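Local coordinates for class II aldolase/adducin domain protein (Pseudomonas syringae pv. phaseolicola 1448A, PDB 3OCR) that has no firmly established activity but belongs to the class II aldolase/adducin family and is tentatively assigned a lyase or actin-binding role, at residues A[80-83]-A[84-87]; A[150-153]-A[154-158]. One frame throughout, in Å; residues are numbered along the deposited sequence.

Contact 1 (A[80-83]-A[84-87])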
loop_
_atom_site.group_PDB
_atom_site.type_symbol
_atom_site.label_atom_id
_atom_site.label_comp_id
_atom_site.label_asym_id
_atom_site.label_seq_id
_atom_site.Cartn_x
_atom_site.Cartn_y
_atom_site.Cartn_z
ATOM N N GLU A 80 8.489 17.423 -11.163
ATOM C CA GLU A 80 9.286 18.621 -11.376
ATOM C C GLU A 80 8.759 19.394 -12.562
ATOM O O GLU A 80 9.186 20.513 -12.827
ATOM C CB GLU A 80 10.756 18.259 -11.614
ATOM C CG GLU A 80 11.475 17.697 -10.393
ATOM C CD GLU A 80 12.876 17.192 -10.728
ATOM O OE1 GLU A 80 13.045 16.432 -11.713
ATOM O OE2 GLU A 80 13.807 17.547 -9.990
ATOM N N ILE A 81 7.815 18.797 -13.275
ATOM C CA ILE A 81 7.376 19.364 -14.542
ATOM C C ILE A 81 6.563 20.635 -14.282
ATOM O O ILE A 81 5.772 20.687 -13.332
ATOM C CB ILE A 81 6.564 18.364 -15.346
ATOM C CG1 ILE A 81 7.353 17.037 -15.520
ATOM C CG2 ILE A 81 6.109 18.980 -16.697
ATOM C CD1 ILE A 81 8.767 17.167 -16.159
ATOM N N THR A 82 6.786 21.647 -15.112
ATOM C CA THR A 82 6.042 22.903 -15.036
ATOM C C THR A 82 5.642 23.328 -16.450
ATOM O O THR A 82 6.255 22.907 -17.425
ATOM C CB THR A 82 6.890 24.046 -14.440
ATOM O OG1 THR A 82 7.937 24.356 -15.353
ATOM C CG2 THR A 82 7.503 23.672 -13.087
ATOM N N ALA A 83 4.614 24.156 -16.554
ATOM C CA ALA A 83 4.238 24.776 -17.827
ATOM C C ALA A 83 5.449 25.346 -18.554
ATOM O O ALA A 83 5.617 25.128 -19.752
ATOM C CB ALA A 83 3.195 25.868 -17.592
ATOM N N SER A 84 6.299 26.067 -17.821
ATOM C CA SER A 84 7.503 26.650 -18.385
ATOM C C SER A 84 8.604 25.693 -18.834
ATOM O O SER A 84 9.403 26.060 -19.681
ATOM C CB SER A 84 8.114 27.664 -17.417
ATOM O OG SER A 84 7.368 28.859 -17.434
ATOM N N ASN A 85 8.684 24.483 -18.291
ATOM C CA ASN A 85 9.851 23.654 -18.633
ATOM C C ASN A 85 9.583 22.483 -19.588
ATOM O O ASN A 85 10.497 21.720 -19.955
ATOM C CB ASN A 85 10.686 23.281 -17.377
ATOM C CG ASN A 85 10.023 22.243 -16.467
ATOM O OD1 ASN A 85 9.190 21.417 -16.888
ATOM N ND2 ASN A 85 10.444 22.250 -15.208
ATOM N N LEU A 86 8.334 22.376 -20.030
ATOM C CA LEU A 86 7.986 21.365 -21.009
ATOM C C LEU A 86 8.759 21.676 -22.275
ATOM O O LEU A 86 9.144 22.829 -22.512
ATOM C CB LEU A 86 6.489 21.351 -21.274
ATOM C CG LEU A 86 5.734 20.632 -20.164
ATOM C CD1 LEU A 86 4.322 21.134 -20.144
ATOM C CD2 LEU A 86 5.789 19.095 -20.379
ATOM N N VAL A 87 9.021 20.642 -23.064
ATOM C CA VAL A 87 9.781 20.844 -24.281
ATOM C C VAL A 87 8.868 20.739 -25.495
ATOM O O VAL A 87 8.084 19.778 -25.609
ATOM C CB VAL A 87 10.956 19.844 -24.406
ATOM C CG1 VAL A 87 11.845 20.206 -25.591
ATOM C CG2 VAL A 87 11.771 19.794 -23.125
#
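The carbonyl oxygen of T82 takes two backbone N-H groups from the far end of a tight turn: N85 N sits 3.0 Å from T82 O, and L86 N adds a weak bond to it. N85 then reaches back with its side chain. Its CG lies between the backbone N and the carbonyl carbon (chi1 73°), which carries the amide across T82 at about a right angle. There N85 OD1 accepts T82 N at 3.0 Å, the donor standing above the plane of the side-chain carbonyl. The other end of the same amide, N85 ND2, gives a nearly straight bond of 3.2 Å to E80 O, with E80 O close to the plane of the N85 amide, so both ends fix its rotation. In return T82 OG1 receives a weak bond from N85 N at 3.0 Å. The exchange between T82 and N85 resembles the reciprocal bonding of a capping box, here round a single turn and with one weak member. Beside it, I81 CG2 packs on L86 CD2 at 3.7 Å. The turn lies in the loop joining strand 68-71 to strand 87-90, with helix 29-47 against it: I81 touches Y42, A83 and S84 touch W32, and R35 and R43 bond to the loop's carbonyls.

Contact 2 (A[150-153]-A[154-158])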
loop_
_atom_site.group_PDB
_atom_site.type_symbol
_atom_site.label_atom_id
_atom_site.label_comp_id
_atom_site.label_asym_id
_atom_site.label_seq_id
_atom_site.Cartn_x
_atom_site.Cartn_y
_atom_site.Cartn_z
ATOM N N SER A 150 -14.202 -1.789 -15.023
ATOM C CA SER A 150 -13.648 -2.480 -16.181
ATOM C C SER A 150 -14.673 -2.642 -17.315
ATOM O O SER A 150 -14.300 -2.566 -18.493
ATOM C CB SER A 150 -13.085 -3.851 -15.798
ATOM O OG SER A 150 -14.085 -4.656 -15.220
ATOM N N ILE A 151 -15.943 -2.890 -16.953
ATOM C CA ILE A 151 -17.011 -3.177 -17.932
ATOM C C ILE A 151 -17.272 -1.928 -18.775
ATOM O O ILE A 151 -17.579 -2.021 -19.967
ATOM C CB ILE A 151 -18.306 -3.724 -17.225
ATOM C CG1 ILE A 151 -18.038 -5.088 -16.609
ATOM C CG2 ILE A 151 -19.525 -3.815 -18.167
ATOM C CD1 ILE A 151 -19.106 -5.538 -15.541
ATOM N N ALA A 152 -17.087 -0.754 -18.168
ATOM C CA ALA A 152 -17.178 0.506 -18.882
ATOM C C ALA A 152 -16.179 0.633 -20.062
ATOM O O ALA A 152 -16.423 1.385 -21.014
ATOM C CB ALA A 152 -17.007 1.686 -17.881
ATOM N N PHE A 153 -15.059 -0.096 -19.997
ATOM C CA PHE A 153 -14.096 -0.173 -21.119
ATOM C C PHE A 153 -14.409 -1.251 -22.171
ATOM O O PHE A 153 -13.650 -1.422 -23.129
ATOM C CB PHE A 153 -12.674 -0.380 -20.566
ATOM C CG PHE A 153 -12.093 0.884 -19.986
ATOM C CD1 PHE A 153 -12.141 1.125 -18.617
ATOM C CD2 PHE A 153 -11.572 1.855 -20.824
ATOM C CE1 PHE A 153 -11.630 2.338 -18.086
ATOM C CE2 PHE A 153 -11.045 3.051 -20.305
ATOM C CZ PHE A 153 -11.082 3.273 -18.940
ATOM N N SER A 154 -15.514 -1.972 -22.014
ATOM C CA SER A 154 -15.796 -3.050 -22.962
ATOM C C SER A 154 -15.939 -2.476 -24.375
ATOM O O SER A 154 -16.691 -1.518 -24.593
ATOM C CB SER A 154 -17.049 -3.821 -22.558
ATOM O OG SER A 154 -17.349 -4.822 -23.526
ATOM N N GLY A 155 -15.179 -3.042 -25.315
ATOM C CA GLY A 155 -15.172 -2.593 -26.700
ATOM C C GLY A 155 -14.418 -1.283 -26.940
ATOM O O GLY A 155 -14.467 -0.744 -28.049
ATOM N N ARG A 156 -13.718 -0.772 -25.926
ATOM C CA ARG A 156 -12.937 0.462 -26.094
ATOM C C ARG A 156 -11.411 0.216 -26.169
ATOM O O ARG A 156 -10.635 1.150 -26.407
ATOM C CB ARG A 156 -13.235 1.448 -24.962
ATOM C CG ARG A 156 -14.608 2.145 -25.052
ATOM C CD ARG A 156 -14.971 2.736 -23.693
ATOM N NE ARG A 156 -14.128 3.879 -23.286
ATOM C CZ ARG A 156 -14.045 4.351 -22.041
ATOM N NH1 ARG A 156 -14.715 3.771 -21.049
ATOM N NH2 ARG A 156 -13.283 5.410 -21.773
ATOM N N VAL A 157 -10.991 -1.026 -25.933
ATOM C CA VAL A 157 -9.602 -1.302 -25.628
ATOM C C VAL A 157 -8.930 -2.081 -26.736
ATOM O O VAL A 157 -9.425 -3.157 -27.139
ATOM C CB VAL A 157 -9.447 -2.045 -24.251
ATOM C CG1 VAL A 157 -7.965 -2.242 -23.914
ATOM C CG2 VAL A 157 -10.168 -1.261 -23.161
ATOM N N ALA A 158 -7.822 -1.525 -27.236
ATOM C CA ALA A 158 -6.972 -2.219 -28.195
ATOM C C ALA A 158 -5.878 -2.984 -27.456
ATOM O O ALA A 158 -5.488 -2.604 -26.359
ATOM C CB ALA A 158 -6.350 -1.238 -29.191
HETATM O O HOH W 1 -17.890 0.746 -23.049
#
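R156 folds back over F153 and lays its guanidinium flat on the phenyl ring. The planes are only 13° apart and the centres 4.2 Å, a stacked cation-pi pair. The overlap is offset: R156 NH1 lies over one face toward the rim, and R156 NH2 is 3.6 Å from F153 CE2. A bend at chi3 (69°), between nearly straight chi2 and chi4, turns the group onto the ring. That bend also delivers R156 NH1 to A152 O, 2.9 Å away; the oxygen lies at the guanidinium's edge, in its plane, while the donor stands above the carbonyl plane. A water donates to this same A152 O and to S154 O, bridging the two carbonyls. F153 sets CG anti to its own carbonyl carbon (chi1 -76°), which puts the ring under R156; the F153 side chain also touches V184, A208 and L209. Its CB meets V157 CG2 at 3.7 Å. The backbone beneath is a type I turn from I151 to S154, closed by S154 N on I151 O at 2.9 Å; R156 N follows onto F153 O at 2.9 Å, leading the chain from helix 148-151 into strand 157-160. A152 O at one edge and Q205 OE1 at NH2 are both neutral acceptors, and one face rests on the ring, so the guanidinium's positive charge is probably stabilised by all three together.

Both contacts are partly buried local turns that hand the chain into a strand of the mixed sheet, but they lie on opposite sides of the chain's centre, their own centres about 32 Å apart, and share no element. Contact 1 precedes strand 87-90 and packs on helix 29-47; contact 2 precedes strand 157-160, outermost in the sheet of this chain, and packs on helices 199-219 and 232-243. Contact 1 is fastened by an uncharged side-chain amide working on backbone groups, contact 2 by a cation laid on an aromatic ring. Other subunits reach each at one residue: E80 makes a salt bridge to R262 of the second subunit, whereas I151 packs on Y162 of the third.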